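Local atomic coordinates of secreted protein ASP-2 (Necator americanus, PDB entry 1U53), a protein that is a secreted hookworm protein of the pathogenesis-related-1 (CAP) family and a vaccine antigen for human hookworm infection, its molecular activity not being established. Residues 23-26 against 27-30; 90-93 against 94-97; 138-141 against 142-145. All coordinates share one frame; numbering follows the deposited sequence.

Contact 1: 23-26 against 27-30. Unlike the reference sequence in segment 23-26: Met23 (reference Leu).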
ATOM      1  N   MET A  23       5.983  -0.072   7.267  1.00 11.81           N
ATOM      2  CA  MET A  23       4.651   0.504   7.464  1.00 13.33           C
ATOM      3  C   MET A  23       3.623  -0.316   6.727  1.00 13.52           C
ATOM      4  O   MET A  23       2.557  -0.610   7.240  1.00 11.70           O
ATOM      5  CB  MET A  23       4.547   1.918   6.903  1.00 16.17           C
ATOM      6  CG  MET A  23       5.364   2.886   7.551  1.00 21.79           C
ATOM      7  SD  MET A  23       4.479   4.105   8.529  1.00 25.42           S
ATOM      8  CE  MET A  23       2.785   4.214   8.243  1.00 20.11           C
ATOM      9  N   HIS A  24       3.919  -0.692   5.479  1.00 11.17           N
ATOM     10  CA  HIS A  24       2.913  -1.525   4.793  1.00 10.19           C
ATOM     11  C   HIS A  24       2.668  -2.850   5.481  1.00 10.70           C
ATOM     12  O   HIS A  24       1.509  -3.275   5.668  1.00 11.51           O
ATOM     13  CB  HIS A  24       3.274  -1.758   3.326  1.00  9.92           C
ATOM     14  CG  HIS A  24       2.858  -0.629   2.418  1.00  9.05           C
ATOM     15  ND1 HIS A  24       3.499   0.592   2.370  1.00 10.32           N
ATOM     16  CD2 HIS A  24       1.867  -0.572   1.494  1.00  8.92           C
ATOM     17  CE1 HIS A  24       2.898   1.368   1.477  1.00 10.12           C
ATOM     18  NE2 HIS A  24       1.902   0.676   0.932  1.00  8.65           N
ATOM     19  N   ASN A  25       3.750  -3.541   5.864  1.00 10.68           N
ATOM     20  CA  ASN A  25       3.547  -4.853   6.512  1.00 10.95           C
ATOM     21  C   ASN A  25       2.942  -4.739   7.898  1.00 11.45           C
ATOM     22  O   ASN A  25       2.099  -5.562   8.284  1.00 11.49           O
ATOM     23  CB  ASN A  25       4.820  -5.656   6.542  1.00 12.94           C
ATOM     24  CG  ASN A  25       5.097  -6.285   5.212  1.00 13.89           C
ATOM     25  OD1 ASN A  25       4.170  -6.694   4.533  1.00 13.41           O
ATOM     26  ND2 ASN A  25       6.371  -6.325   4.812  1.00 14.61           N
ATOM     27  N   SER A  26       3.320  -3.689   8.614  1.00 11.99           N
ATOM     28  CA  SER A  26       2.734  -3.419   9.929  1.00 11.71           C
ATOM     29  C   SER A  26       1.210  -3.239   9.840  1.00 11.88           C
ATOM     30  O   SER A  26       0.465  -3.776  10.625  1.00 13.69           O
ATOM     31  CB  SER A  26       3.314  -2.109  10.461  1.00 14.89           C
ATOM     32  OG  SER A  26       2.716  -1.725  11.699  1.00 21.13           O
ATOM     33  N   LEU A  27       0.776  -2.411   8.912  1.00 10.77           N
ATOM     34  CA  LEU A  27      -0.629  -2.079   8.794  1.00  9.18           C
ATOM     35  C   LEU A  27      -1.402  -3.255   8.211  1.00  9.96           C
ATOM     36  O   LEU A  27      -2.537  -3.528   8.666  1.00 11.77           O
ATOM     37  CB  LEU A  27      -0.761  -0.814   7.927  1.00 11.01           C
ATOM     38  CG  LEU A  27      -0.214   0.447   8.602  1.00 10.71           C
ATOM     39  CD1 LEU A  27      -0.077   1.618   7.630  1.00 12.86           C
ATOM     40  CD2 LEU A  27      -1.122   0.863   9.746  1.00 10.86           C
ATOM     41  N   ARG A  28      -0.812  -3.963   7.233  1.00  9.17           N
ATOM     42  CA  ARG A  28      -1.443  -5.243   6.817  1.00  8.27           C
ATOM     43  C   ARG A  28      -1.651  -6.148   8.011  1.00 10.79           C
ATOM     44  O   ARG A  28      -2.685  -6.832   8.124  1.00 11.29           O
ATOM     45  CB  ARG A  28      -0.574  -5.919   5.738  1.00 10.52           C
ATOM     46  CG  ARG A  28      -0.694  -5.134   4.465  1.00 10.50           C
ATOM     47  CD  ARG A  28       0.374  -5.525   3.418  1.00 11.34           C
ATOM     48  NE  ARG A  28       0.154  -6.864   2.822  1.00 10.48           N
ATOM     49  CZ  ARG A  28      -0.605  -7.104   1.745  1.00 11.94           C
ATOM     50  NH1 ARG A  28      -1.286  -6.127   1.130  1.00 10.49           N
ATOM     51  NH2 ARG A  28      -0.705  -8.346   1.293  1.00 10.97           N
ATOM     52  N   SER A  29      -0.642  -6.191   8.894  1.00 11.32           N
ATOM     53  CA  SER A  29      -0.732  -7.091  10.043  1.00 12.39           C
ATOM     54  C   SER A  29      -1.833  -6.626  10.989  1.00 13.24           C
ATOM     55  O   SER A  29      -2.660  -7.426  11.426  1.00 12.98           O
ATOM     56  CB  SER A  29       0.629  -7.197  10.794  1.00 13.23           C
ATOM     57  OG  SER A  29       0.479  -7.799  12.095  1.00 12.56           O
ATOM     58  N   SER A  30      -1.869  -5.332  11.284  1.00 11.51           N
ATOM     59  CA  SER A  30      -2.978  -4.809  12.120  1.00 12.12           C
ATOM     60  C   SER A  30      -4.352  -5.176  11.577  1.00 12.13           C
ATOM     61  O   SER A  30      -5.222  -5.587  12.322  1.00 12.84           O
ATOM     62  CB  SER A  30      -2.888  -3.295  12.301  1.00 14.73           C
ATOM     63  OG  SER A  30      -3.335  -2.539  11.179  1.00 22.49           O
TER
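Met23 and Leu27 set their CG atoms anti to the carbonyl carbon, with chi1 -65° and -68°, and therefore leave the helix side by side in the same direction. Further bends at chi2 and chi3 fold the Met23 thioether over, and its methyl CE meets Leu27 CD1 at 3.9 Å. This i to i+4 apolar pair lies along one side of helix 14-32. The segments are a continuous run of alpha helix, in which Leu27 N donates to Met23 O at 3.0 Å and Arg28 N to His24 O at 2.9 Å; the bonds of Ser29 to Asn25 and Ser30 to Ser26 complete the pattern. Arg28 starts out along the backbone, its CG lying only 3.1 Å from His24 O. A bend at chi3, 71°, then turns the guanidinium off that line. Its plane is strongly inclined to the Asn25 amide, and the nearest side-chain approach of the two is Asn25 OD1 to Arg28 CD at 4.1 Å. Both polar ends are spoken for outside the helix: Asn25 OD1 accepts from Met53 N, while Arg28 gives NH2 to Lys51 O and NH1 to both Met138 O and Trp140 O. Bonds from both NH1 and NH2 fix the rotation of the group, and its charge would probably be favoured by the C-terminal end of helix 133-138. Ser30 OG turns back to donate to Leu27 O at 2.8 Å. The helix belongs to the alpha-beta-alpha sandwich of the CAP fold. Met23 and His24 rest on Ser105, and Leu27 and Ser30 on Phe109, all of helix 97-109. His24 NE2 is hydrogen-bonded to Tyr163 OH of strand 157-164, and Leu27 also reaches Met138 of helix 133-138.

Contact 2: 90-93 against 94-97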
ATOM      1  N   SER A  90       2.670  16.449  -0.696  1.00 13.08           N
ATOM      2  CA  SER A  90       2.682  17.458   0.345  1.00 14.07           C
ATOM      3  C   SER A  90       3.269  18.740  -0.227  1.00 13.95           C
ATOM      4  O   SER A  90       4.123  18.699  -1.078  1.00 13.91           O
ATOM      5  CB  SER A  90       3.630  16.991   1.456  1.00 15.68           C
ATOM      6  OG  SER A  90       3.919  18.036   2.358  1.00 16.61           O
ATOM      7  N   SER A  91       2.849  19.899   0.279  1.00 14.77           N
ATOM      8  CA  SER A  91       3.437  21.143  -0.181  1.00 15.00           C
ATOM      9  C   SER A  91       4.832  21.402   0.407  1.00 14.52           C
ATOM     10  O   SER A  91       5.494  22.339  -0.042  1.00 15.84           O
ATOM     11  CB  SER A  91       2.542  22.331   0.247  1.00 17.54           C
ATOM     12  OG  SER A  91       2.631  22.431   1.672  1.00 22.52           O
ATOM     13  N   ASP A  92       5.269  20.599   1.385  1.00 14.97           N
ATOM     14  CA  ASP A  92       6.635  20.711   1.941  1.00 14.50           C
ATOM     15  C   ASP A  92       7.609  19.964   1.033  1.00 14.22           C
ATOM     16  O   ASP A  92       7.942  18.804   1.295  1.00 11.98           O
ATOM     17  CB  ASP A  92       6.628  20.101   3.356  1.00 16.68           C
ATOM     18  CG  ASP A  92       7.903  20.341   4.141  1.00 18.32           C
ATOM     19  OD1 ASP A  92       8.881  20.846   3.583  1.00 17.78           O
ATOM     20  OD2 ASP A  92       7.898  19.969   5.344  1.00 19.24           O
ATOM     21  N   SER A  93       8.071  20.664  -0.009  1.00 13.48           N
ATOM     22  CA  SER A  93       8.953  20.125  -1.087  1.00 15.17           C
ATOM     23  C   SER A  93      10.154  19.402  -0.578  1.00 15.07           C
ATOM     24  O   SER A  93      10.552  18.317  -1.092  1.00 16.78           O
ATOM     25  CB  SER A  93       9.416  21.293  -1.992  1.00 18.08           C
ATOM     26  OG  SER A  93       8.355  21.488  -2.879  1.00 27.28           O
ATOM     27  N   GLY A  94      10.770  19.998   0.416  1.00 14.64           N
ATOM     28  CA  GLY A  94      12.046  19.462   0.884  1.00 14.71           C
ATOM     29  C   GLY A  94      11.916  18.513   2.061  1.00 16.31           C
ATOM     30  O   GLY A  94      12.899  18.256   2.735  1.00 17.73           O
ATOM     31  N   MET A  95      10.706  18.017   2.324  1.00 13.89           N
ATOM     32  CA  MET A  95      10.483  17.074   3.402  1.00 15.45           C
ATOM     33  C   MET A  95      11.441  15.901   3.340  1.00 14.51           C
ATOM     34  O   MET A  95      11.762  15.413   2.245  1.00 14.20           O
ATOM     35  CB  MET A  95       9.051  16.528   3.311  1.00 14.44           C
ATOM     36  CG  MET A  95       8.684  15.524   4.420  1.00 19.07           C
ATOM     37  SD  MET A  95       6.922  15.137   4.502  1.00 21.45           S
ATOM     38  CE  MET A  95       6.333  16.721   4.955  1.00 22.89           C
ATOM     39  N   ASP A  96      11.873  15.434   4.517  1.00 14.50           N
ATOM     40  CA  ASP A  96      12.762  14.274   4.594  1.00 14.03           C
ATOM     41  C   ASP A  96      12.044  13.118   3.942  1.00 13.21           C
ATOM     42  O   ASP A  96      10.844  12.961   4.157  1.00 13.55           O
ATOM     43  CB  ASP A  96      13.012  13.970   6.066  1.00 15.09           C
ATOM     44  CG  ASP A  96      13.670  12.661   6.268  1.00 17.65           C
ATOM     45  OD1 ASP A  96      14.926  12.569   6.272  1.00 19.74           O
ATOM     46  OD2 ASP A  96      12.931  11.673   6.444  1.00 17.45           O
ATOM     47  N   LYS A  97      12.709  12.335   3.099  1.00 12.71           N
ATOM     48  CA  LYS A  97      11.961  11.299   2.346  1.00 12.81           C
ATOM     49  C   LYS A  97      11.342  10.204   3.171  1.00 12.03           C
ATOM     50  O   LYS A  97      10.304   9.675   2.789  1.00 12.60           O
ATOM     51  CB  LYS A  97      12.825  10.711   1.217  1.00 14.60           C
ATOM     52  CG  LYS A  97      13.231  11.782   0.210  1.00 13.05           C
ATOM     53  CD  LYS A  97      13.796  11.203  -1.099  1.00 15.49           C
ATOM     54  CE  LYS A  97      14.223  12.339  -2.059  1.00 17.32           C
ATOM     55  NZ  LYS A  97      15.671  12.594  -1.895  1.00 25.74           N
TER
HETATM   56  O   HOH W   1      10.352  22.296   1.900  1.00 24.26           O
HETATM   57  O   HOH W   2      11.732  15.827  -0.329  1.00 28.90           O
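Asp92 and Gly94 share a bridging water, which donates to Asp92 OD1 at 2.7 Å and accepts from Gly94 N at 2.8 Å. The water sits within a type I beta turn from Asp92 to Met95, closed by Met95 N donating to Asp92 O at 3.1 Å. That donor stands well above the carbonyl plane, 52° out of it, and not on a lone pair of the oxygen. Other turns lead into it: Ser90 OG accepts from Asp92 N at 3.1 Å, an ST turn, and Asp92 is itself the centre of an inverse gamma turn whose Ser93 N to Ser91 O bond is weak. These overlapping turns carry the chain from the end of strand 84-90 to helix 97-109 of the CAP fold. Ser93 OG ties the bend to the backbone O of Cys153, a residue disulfide-bonded to Cys70. Asp96 is the N-cap of the helix, its OD2 accepting from Lys99 N. Met95, buried among mostly exposed neighbours, extends through chi1 and chi2 and packs on Ala100 and Gln103 of that helix. Its chain and the Asp92 side chain cross at about a right angle. The bend at chi3, -65°, brings the thioether methyl back over the turn, where Met95 CE lies 3.6 Å from Asp92 OD2 and 3.8 Å from Ser90 OG.

Contact 3: 138-141 against 142-145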
ATOM      1  N   MET A 138      -3.296  -0.933  -0.248  1.00  9.10           N
ATOM      2  CA  MET A 138      -2.257  -1.233   0.719  1.00  9.67           C
ATOM      3  C   MET A 138      -2.488  -2.618   1.325  1.00 11.33           C
ATOM      4  O   MET A 138      -1.525  -3.299   1.651  1.00 12.24           O
ATOM      5  CB  MET A 138      -2.263  -0.219   1.871  1.00 11.41           C
ATOM      6  CG  MET A 138      -1.624   1.090   1.470  1.00 10.56           C
ATOM      7  SD  MET A 138      -1.551   2.244   2.890  1.00 12.20           S
ATOM      8  CE  MET A 138      -0.153   1.497   3.769  1.00 10.62           C
ATOM      9  N   VAL A 139      -3.755  -2.996   1.571  1.00 10.44           N
ATOM     10  CA  VAL A 139      -4.033  -4.277   2.224  1.00  9.93           C
ATOM     11  C   VAL A 139      -4.594  -5.361   1.293  1.00 10.36           C
ATOM     12  O   VAL A 139      -5.220  -6.311   1.762  1.00 11.07           O
ATOM     13  CB  VAL A 139      -4.968  -4.112   3.462  1.00 10.18           C
ATOM     14  CG1 VAL A 139      -4.339  -3.092   4.508  1.00 11.86           C
ATOM     15  CG2 VAL A 139      -6.393  -3.635   3.041  1.00 11.18           C
ATOM     16  N   TRP A 140      -4.363  -5.211  -0.020  1.00 10.58           N
ATOM     17  CA  TRP A 140      -4.813  -6.212  -0.982  1.00 10.19           C
ATOM     18  C   TRP A 140      -4.032  -7.522  -0.763  1.00 11.52           C
ATOM     19  O   TRP A 140      -2.807  -7.542  -0.810  1.00 11.37           O
ATOM     20  CB  TRP A 140      -4.574  -5.677  -2.395  1.00 11.56           C
ATOM     21  CG  TRP A 140      -5.361  -6.432  -3.438  1.00 11.31           C
ATOM     22  CD1 TRP A 140      -4.931  -7.433  -4.245  1.00 12.56           C
ATOM     23  CD2 TRP A 140      -6.723  -6.168  -3.792  1.00 13.13           C
ATOM     24  NE1 TRP A 140      -5.963  -7.817  -5.111  1.00 14.26           N
ATOM     25  CE2 TRP A 140      -7.076  -7.080  -4.820  1.00 13.00           C
ATOM     26  CE3 TRP A 140      -7.687  -5.273  -3.317  1.00 12.64           C
ATOM     27  CZ2 TRP A 140      -8.364  -7.098  -5.383  1.00 14.42           C
ATOM     28  CZ3 TRP A 140      -8.955  -5.288  -3.861  1.00 13.24           C
ATOM     29  CH2 TRP A 140      -9.288  -6.203  -4.892  1.00 12.17           C
ATOM     30  N   GLN A 141      -4.758  -8.606  -0.495  1.00 10.41           N
ATOM     31  CA  GLN A 141      -4.149  -9.842  -0.012  1.00 11.55           C
ATOM     32  C   GLN A 141      -3.064 -10.301  -0.949  1.00 12.57           C
ATOM     33  O   GLN A 141      -1.985 -10.709  -0.494  1.00 13.94           O
ATOM     34  CB  GLN A 141      -5.238 -10.889   0.125  1.00 12.39           C
ATOM     35  CG  GLN A 141      -4.699 -12.301   0.271  1.00 14.56           C
ATOM     36  CD  GLN A 141      -5.836 -13.253   0.314  1.00 16.60           C
ATOM     37  OE1 GLN A 141      -6.653 -13.167   1.191  1.00 16.21           O
ATOM     38  NE2 GLN A 141      -5.897 -14.168  -0.650  1.00 17.14           N
ATOM     39  N   GLU A 142      -3.376 -10.294  -2.248  1.00 14.11           N
ATOM     40  CA  GLU A 142      -2.498 -10.923  -3.222  1.00 15.09           C
ATOM     41  C   GLU A 142      -1.356 -10.036  -3.693  1.00 14.51           C
ATOM     42  O   GLU A 142      -0.437 -10.506  -4.396  1.00 17.55           O
ATOM     43  CB  GLU A 142      -3.322 -11.479  -4.379  1.00 15.93           C
ATOM     44  CG  GLU A 142      -4.240 -12.621  -3.886  1.00 19.26           C
ATOM     45  CD  GLU A 142      -3.461 -13.821  -3.462  1.00 21.15           C
ATOM     46  OE1 GLU A 142      -2.376 -14.054  -4.046  1.00 23.17           O
ATOM     47  OE2 GLU A 142      -3.912 -14.569  -2.556  1.00 22.79           O
ATOM     48  N   THR A 143      -1.334  -8.782  -3.233  1.00 11.85           N
ATOM     49  CA  THR A 143      -0.249  -7.889  -3.632  1.00 12.29           C
ATOM     50  C   THR A 143       0.928  -8.163  -2.711  1.00 12.47           C
ATOM     51  O   THR A 143       0.797  -8.037  -1.484  1.00 12.50           O
ATOM     52  CB  THR A 143      -0.684  -6.448  -3.486  1.00 13.68           C
ATOM     53  OG1 THR A 143      -1.648  -6.156  -4.495  1.00 13.16           O
ATOM     54  CG2 THR A 143       0.534  -5.517  -3.673  1.00 13.23           C
ATOM     55  N   VAL A 144       2.073  -8.571  -3.266  1.00 11.45           N
ATOM     56  CA  VAL A 144       3.207  -8.980  -2.460  1.00 13.22           C
ATOM     57  C   VAL A 144       4.537  -8.287  -2.829  1.00 13.68           C
ATOM     58  O   VAL A 144       5.557  -8.597  -2.257  1.00 14.22           O
ATOM     59  CB  VAL A 144       3.405 -10.513  -2.510  1.00 14.30           C
ATOM     60  CG1 VAL A 144       2.204 -11.194  -1.905  1.00 17.04           C
ATOM     61  CG2 VAL A 144       3.595 -10.936  -3.962  1.00 17.03           C
ATOM     62  N   LYS A 145       4.518  -7.364  -3.791  1.00 12.39           N
ATOM     63  CA  LYS A 145       5.697  -6.554  -4.136  1.00 12.31           C
ATOM     64  C   LYS A 145       5.343  -5.073  -3.986  1.00 10.50           C
ATOM     65  O   LYS A 145       4.289  -4.646  -4.439  1.00 10.95           O
ATOM     66  CB  LYS A 145       6.097  -6.805  -5.593  1.00 15.28           C
ATOM     67  CG  LYS A 145       6.519  -8.281  -5.879  1.00 17.30           C
ATOM     68  CD  LYS A 145       6.788  -8.485  -7.394  1.00 17.71           C
ATOM     69  CE  LYS A 145       7.654  -9.751  -7.658  1.00 20.23           C
ATOM     70  NZ  LYS A 145       9.073  -9.544  -7.290  1.00 23.12           N
TER
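Trp140 and Thr143 form the tightly packed part of this contact, the two ends of a type I beta turn. Thr143 N donates to Trp140 O at 3.1 Å, from above the carbonyl plane and not on a lone pair. The same N lies at the edge of the indole, in its plane, and the Thr143 hydroxyl comes to the ring obliquely, OG1 being 3.5 Å from Trp140 CD1. With CG anti to its backbone N, chi1 -163°, Trp140 holds CB and CD1 across the Thr143 side chain at about a right angle. Thr143 is buried; the strongest partner of its OG1 is Pro165 O, and Gln137 OE1 lies within hydrogen-bonding distance too. The sequence around this turn fits the W-x-x-T end of a CRISP family signature. The other side is looser and more open, because Glu142 and Val144 are only partly buried. Here the side chains of Gln141 and Glu142 run alongside each other, and Gln141 NE2 donates to Glu142 OE2 at 2.8 Å in a nearly straight bond, 169°. Glu142 OE2 uses its anti lone pair and lies close to the Gln141 amide plane, although the amide and carboxylate planes are turned 72° against each other. Each has another partner as well: Glu142 OE1 forms a salt bridge with Lys51 NZ, and Gln141 OE1 accepts from Glu176 N. The carboxylate is therefore held at both oxygens, which would probably favour its charged form. The turn joins helix 133-138 to strand 145-152. Met138, the last residue of that helix, packs on Trp108 and Phe109 of helix 97-109, Val144 and Lys145 face Gly164 of strand 157-164 in a classic beta bulge, and Val144 is also backbone hydrogen-bonded to Ala54 of strand 54-55.

Overall arrangement
From the N terminus, contact 1 lies within helix 14-32 and closes no loop beyond its own helical turns. Contact 2 comes next, turning the chain from edge strand 84-90 into helix 97-109. Contact 3 later reverses it between helix 133-138 and strand 145-152. The three follow in series, neither nested nor crossed. Contacts 1 and 3 have centres about 11 Å apart and meet directly through Arg28, which reaches from the first helix to the turn after helix 133-138. Contact 2 stays remote, its centre about 24 Å from that of contact 1 and 27 Å from that of contact 3, but helix 97-109, which starts there, packs against contacts 1 and 3.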